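Asp/Glu-specific dipeptidyl-peptidase (Flavobacterium psychrophilum, PDB 5JXF) removes dipeptides from the N-terminus of oligopeptides as a serine peptidase of family S46, with strict specificity for Asp or Glu at the P1 position. Local coordinates at residues G94-H100 / D237-V243. Numbering follows the deposited sequence.
Sequences GLILTNH and DFSMFRV
Ile96 lays CG1 against CB of Phe241, 3.6 Å away, while its CG2 branch meets CG2 of Val243. On the other face of this antiparallel pair, Leu97 CD1 touches both CE of Met240 and CD2 of Phe238, each 3.9 Å away; an extended chain beyond CG carries the Met240 methyl there. Five backbone hydrogen bonds run from Val243 N–Gly94 O to Ser239 N–Thr98 O. Where strand 95-98 ends, side chains take over: Ser239 OG, set between its own backbone N and carbonyl carbon (chi1 59°), is thereby turned to Asn99 O and donates to it over 2.8 Å, from above the carbonyl plane. Asp237 OD1 receives a weak, bent bond from His100 N, 2.7 Å away, and its OD2 is hydrogen-bonded to ND1 of His101. Asp237, His101 and Ser662 probably form the charge relay, so the pairing of these strands brings the aspartate beside the segment leading into the histidine. Asn99 ND2 is hydrogen-bonded to Asn677 O and, weakly, to Asp237 O. Both strands lie in one antiparallel sheet of the chymotrypsin-like peptidase fold, where 85-89 pairs with 95-98 and 197-214 with 239-245; helix 703-713 packs on Leu97, Phe238 and Met240, and strand 673-680 of the second sheet touches Asn99 and Asp237.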
ATOM      1  N   GLY A  94     -37.328  18.587   6.820  1.00 35.11           N
ATOM      2  CA  GLY A  94     -36.192  18.730   7.715  1.00 41.87           C
ATOM      3  C   GLY A  94     -35.170  17.595   7.751  1.00 41.51           C
ATOM      4  O   GLY A  94     -34.275  17.590   8.588  1.00 41.15           O
ATOM      5  N   LEU A  95     -35.320  16.619   6.867  1.00 45.98           N
ATOM      6  CA  LEU A  95     -34.358  15.523   6.764  1.00 31.96           C
ATOM      7  C   LEU A  95     -33.046  16.095   6.323  1.00 34.66           C
ATOM      8  O   LEU A  95     -32.974  16.723   5.266  1.00 44.09           O
ATOM      9  CB  LEU A  95     -34.832  14.462   5.771  1.00 36.96           C
ATOM     10  CG  LEU A  95     -34.001  13.179   5.707  1.00 47.62           C
ATOM     11  CD1 LEU A  95     -33.950  12.574   7.097  1.00 50.65           C
ATOM     12  CD2 LEU A  95     -34.598  12.176   4.708  1.00 48.65           C
ATOM     13  N   ILE A  96     -32.019  15.930   7.157  1.00 32.17           N
ATOM     14  CA  ILE A  96     -30.671  16.372   6.800  1.00 36.74           C
ATOM     15  C   ILE A  96     -29.690  15.212   6.739  1.00 39.19           C
ATOM     16  O   ILE A  96     -29.792  14.218   7.478  1.00 41.31           O
ATOM     17  CB  ILE A  96     -30.073  17.433   7.771  1.00 40.38           C
ATOM     18  CG1 ILE A  96     -29.907  16.871   9.175  1.00 40.16           C
ATOM     19  CG2 ILE A  96     -30.922  18.719   7.796  1.00 46.86           C
ATOM     20  CD1 ILE A  96     -29.324  17.872  10.125  1.00 41.62           C
ATOM     21  N   LEU A  97     -28.712  15.381   5.869  1.00 43.44           N
ATOM     22  CA  LEU A  97     -27.728  14.347   5.610  1.00 46.83           C
ATOM     23  C   LEU A  97     -26.363  14.866   6.046  1.00 45.03           C
ATOM     24  O   LEU A  97     -26.036  16.024   5.805  1.00 35.59           O
ATOM     25  CB  LEU A  97     -27.741  13.966   4.123  1.00 46.55           C
ATOM     26  CG  LEU A  97     -26.666  12.964   3.678  1.00 43.88           C
ATOM     27  CD1 LEU A  97     -27.006  11.589   4.248  1.00 43.63           C
ATOM     28  CD2 LEU A  97     -26.589  12.924   2.147  1.00 39.51           C
ATOM     29  N   THR A  98     -25.592  14.031   6.730  1.00 38.69           N
ATOM     30  CA  THR A  98     -24.223  14.389   7.077  1.00 36.89           C
ATOM     31  C   THR A  98     -23.339  13.107   7.089  1.00 30.98           C
ATOM     32  O   THR A  98     -23.764  12.060   6.597  1.00 35.92           O
ATOM     33  CB  THR A  98     -24.157  15.146   8.443  1.00 40.63           C
ATOM     34  OG1 THR A  98     -22.854  15.716   8.615  1.00 42.18           O
ATOM     35  CG2 THR A  98     -24.464  14.226   9.628  1.00 37.69           C
ATOM     36  N   ASN A  99     -22.119  13.196   7.604  1.00 33.78           N
ATOM     37  CA  ASN A  99     -21.221  12.006   7.696  1.00 43.47           C
ATOM     38  C   ASN A  99     -21.555  11.114   8.870  1.00 41.15           C
ATOM     39  O   ASN A  99     -22.111  11.572   9.868  1.00 39.88           O
ATOM     40  CB  ASN A  99     -19.742  12.401   7.855  1.00 42.57           C
ATOM     41  CG  ASN A  99     -19.148  12.975   6.604  1.00 41.38           C
ATOM     42  OD1 ASN A  99     -18.108  13.637   6.643  1.00 42.00           O
ATOM     43  ND2 ASN A  99     -19.792  12.719   5.480  1.00 35.19           N
ATOM     44  N   HIS A 100     -21.152   9.855   8.785  1.00 39.31           N
ATOM     45  CA  HIS A 100     -21.243   8.969   9.934  1.00 44.49           C
ATOM     46  C   HIS A 100     -20.347   9.435  11.089  1.00 43.58           C
ATOM     47  O   HIS A 100     -20.732   9.353  12.258  1.00 47.83           O
ATOM     48  CB  HIS A 100     -20.895   7.527   9.524  1.00 43.95           C
ATOM     49  CG  HIS A 100     -21.037   6.534  10.635  1.00 41.68           C
ATOM     50  ND1 HIS A 100     -19.959   6.050  11.344  1.00 46.09           N
ATOM     51  CD2 HIS A 100     -22.134   5.948  11.171  1.00 43.97           C
ATOM     52  CE1 HIS A 100     -20.381   5.190  12.252  1.00 47.61           C
ATOM     53  NE2 HIS A 100     -21.699   5.119  12.175  1.00 50.91           N
ATOM     54  N   ASP A 237     -19.757   6.707   4.384  1.00 42.80           N
ATOM     55  CA  ASP A 237     -19.620   7.559   5.553  1.00 46.58           C
ATOM     56  C   ASP A 237     -20.792   8.541   5.643  1.00 42.71           C
ATOM     57  O   ASP A 237     -20.658   9.669   5.196  1.00 42.45           O
ATOM     58  CB  ASP A 237     -18.289   8.317   5.491  1.00 47.72           C
ATOM     59  CG  ASP A 237     -17.901   8.964   6.838  1.00 58.95           C
ATOM     60  OD1 ASP A 237     -18.759   9.073   7.740  1.00 51.21           O
ATOM     61  OD2 ASP A 237     -16.736   9.389   6.984  1.00 62.13           O
ATOM     62  N   PHE A 238     -21.929   8.106   6.194  1.00 42.94           N
ATOM     63  CA  PHE A 238     -23.077   8.999   6.326  1.00 47.56           C
ATOM     64  C   PHE A 238     -23.971   8.707   7.532  1.00 50.10           C
ATOM     65  O   PHE A 238     -23.936   7.616   8.100  1.00 38.49           O
ATOM     66  CB  PHE A 238     -23.925   8.970   5.048  1.00 52.49           C
ATOM     67  CG  PHE A 238     -24.879   7.816   4.965  1.00 49.21           C
ATOM     68  CD1 PHE A 238     -24.464   6.583   4.473  1.00 48.00           C
ATOM     69  CD2 PHE A 238     -26.203   7.973   5.363  1.00 39.61           C
ATOM     70  CE1 PHE A 238     -25.352   5.517   4.388  1.00 45.70           C
ATOM     71  CE2 PHE A 238     -27.095   6.933   5.294  1.00 44.52           C
ATOM     72  CZ  PHE A 238     -26.673   5.686   4.790  1.00 44.59           C
ATOM     73  N   SER A 239     -24.769   9.701   7.919  1.00 42.01           N
ATOM     74  CA  SER A 239     -25.846   9.486   8.887  1.00 43.81           C
ATOM     75  C   SER A 239     -26.932  10.539   8.641  1.00 44.68           C
ATOM     76  O   SER A 239     -26.692  11.532   7.965  1.00 41.74           O
ATOM     77  CB  SER A 239     -25.330   9.547  10.326  1.00 49.12           C
ATOM     78  OG  SER A 239     -24.719  10.799  10.599  1.00 47.25           O
ATOM     79  N   MET A 240     -28.128  10.294   9.154  1.00 45.54           N
ATOM     80  CA  MET A 240     -29.262  11.162   8.871  1.00 42.72           C
ATOM     81  C   MET A 240     -29.907  11.669  10.139  1.00 45.96           C
ATOM     82  O   MET A 240     -30.088  10.933  11.104  1.00 45.70           O
ATOM     83  CB  MET A 240     -30.298  10.445   8.016  1.00 47.51           C
ATOM     84  CG  MET A 240     -29.807  10.153   6.605  1.00 59.98           C
ATOM     85  SD  MET A 240     -31.070   9.470   5.525  1.00 76.89           S
ATOM     86  CE  MET A 240     -30.232   9.493   3.936  1.00 68.20           C
ATOM     87  N   PHE A 241     -30.242  12.950  10.117  1.00 42.05           N
ATOM     88  CA  PHE A 241     -30.881  13.598  11.251  1.00 45.28           C
ATOM     89  C   PHE A 241     -32.114  14.323  10.746  1.00 45.26           C
ATOM     90  O   PHE A 241     -32.294  14.436   9.529  1.00 38.99           O
ATOM     91  CB  PHE A 241     -29.904  14.562  11.923  1.00 43.44           C
ATOM     92  CG  PHE A 241     -28.807  13.874  12.697  1.00 44.19           C
ATOM     93  CD1 PHE A 241     -27.699  13.345  12.044  1.00 41.13           C
ATOM     94  CD2 PHE A 241     -28.891  13.740  14.078  1.00 40.80           C
ATOM     95  CE1 PHE A 241     -26.702  12.719  12.758  1.00 40.51           C
ATOM     96  CE2 PHE A 241     -27.891  13.119  14.797  1.00 39.03           C
ATOM     97  CZ  PHE A 241     -26.797  12.609  14.137  1.00 41.95           C
ATOM     98  N   ARG A 242     -32.974  14.802  11.650  1.00 41.38           N
ATOM     99  CA  ARG A 242     -34.117  15.604  11.215  1.00 39.71           C
ATOM    100  C   ARG A 242     -34.244  16.854  12.085  1.00 42.63           C
ATOM    101  O   ARG A 242     -34.233  16.759  13.303  1.00 39.24           O
ATOM    102  CB  ARG A 242     -35.425  14.814  11.255  1.00 42.11           C
ATOM    103  CG  ARG A 242     -36.604  15.628  10.703  1.00 43.73           C
ATOM    104  CD  ARG A 242     -37.936  14.962  10.923  1.00 48.64           C
ATOM    105  NE  ARG A 242     -37.910  13.566  10.499  1.00 51.79           N
ATOM    106  CZ  ARG A 242     -38.013  13.176   9.233  1.00 51.75           C
ATOM    107  NH1 ARG A 242     -38.139  14.084   8.269  1.00 40.32           N
ATOM    108  NH2 ARG A 242     -37.974  11.882   8.934  1.00 60.59           N
ATOM    109  N   VAL A 243     -34.328  18.015  11.450  1.00 41.77           N
ATOM    110  CA  VAL A 243     -34.399  19.269  12.185  1.00 38.46           C
ATOM    111  C   VAL A 243     -35.865  19.477  12.606  1.00 41.22           C
ATOM    112  O   VAL A 243     -36.776  19.278  11.815  1.00 40.45           O
ATOM    113  CB  VAL A 243     -33.904  20.458  11.344  1.00 42.06           C
ATOM    114  CG1 VAL A 243     -33.985  21.783  12.155  1.00 43.49           C
ATOM    115  CG2 VAL A 243     -32.495  20.222  10.843  1.00 35.68           C
TER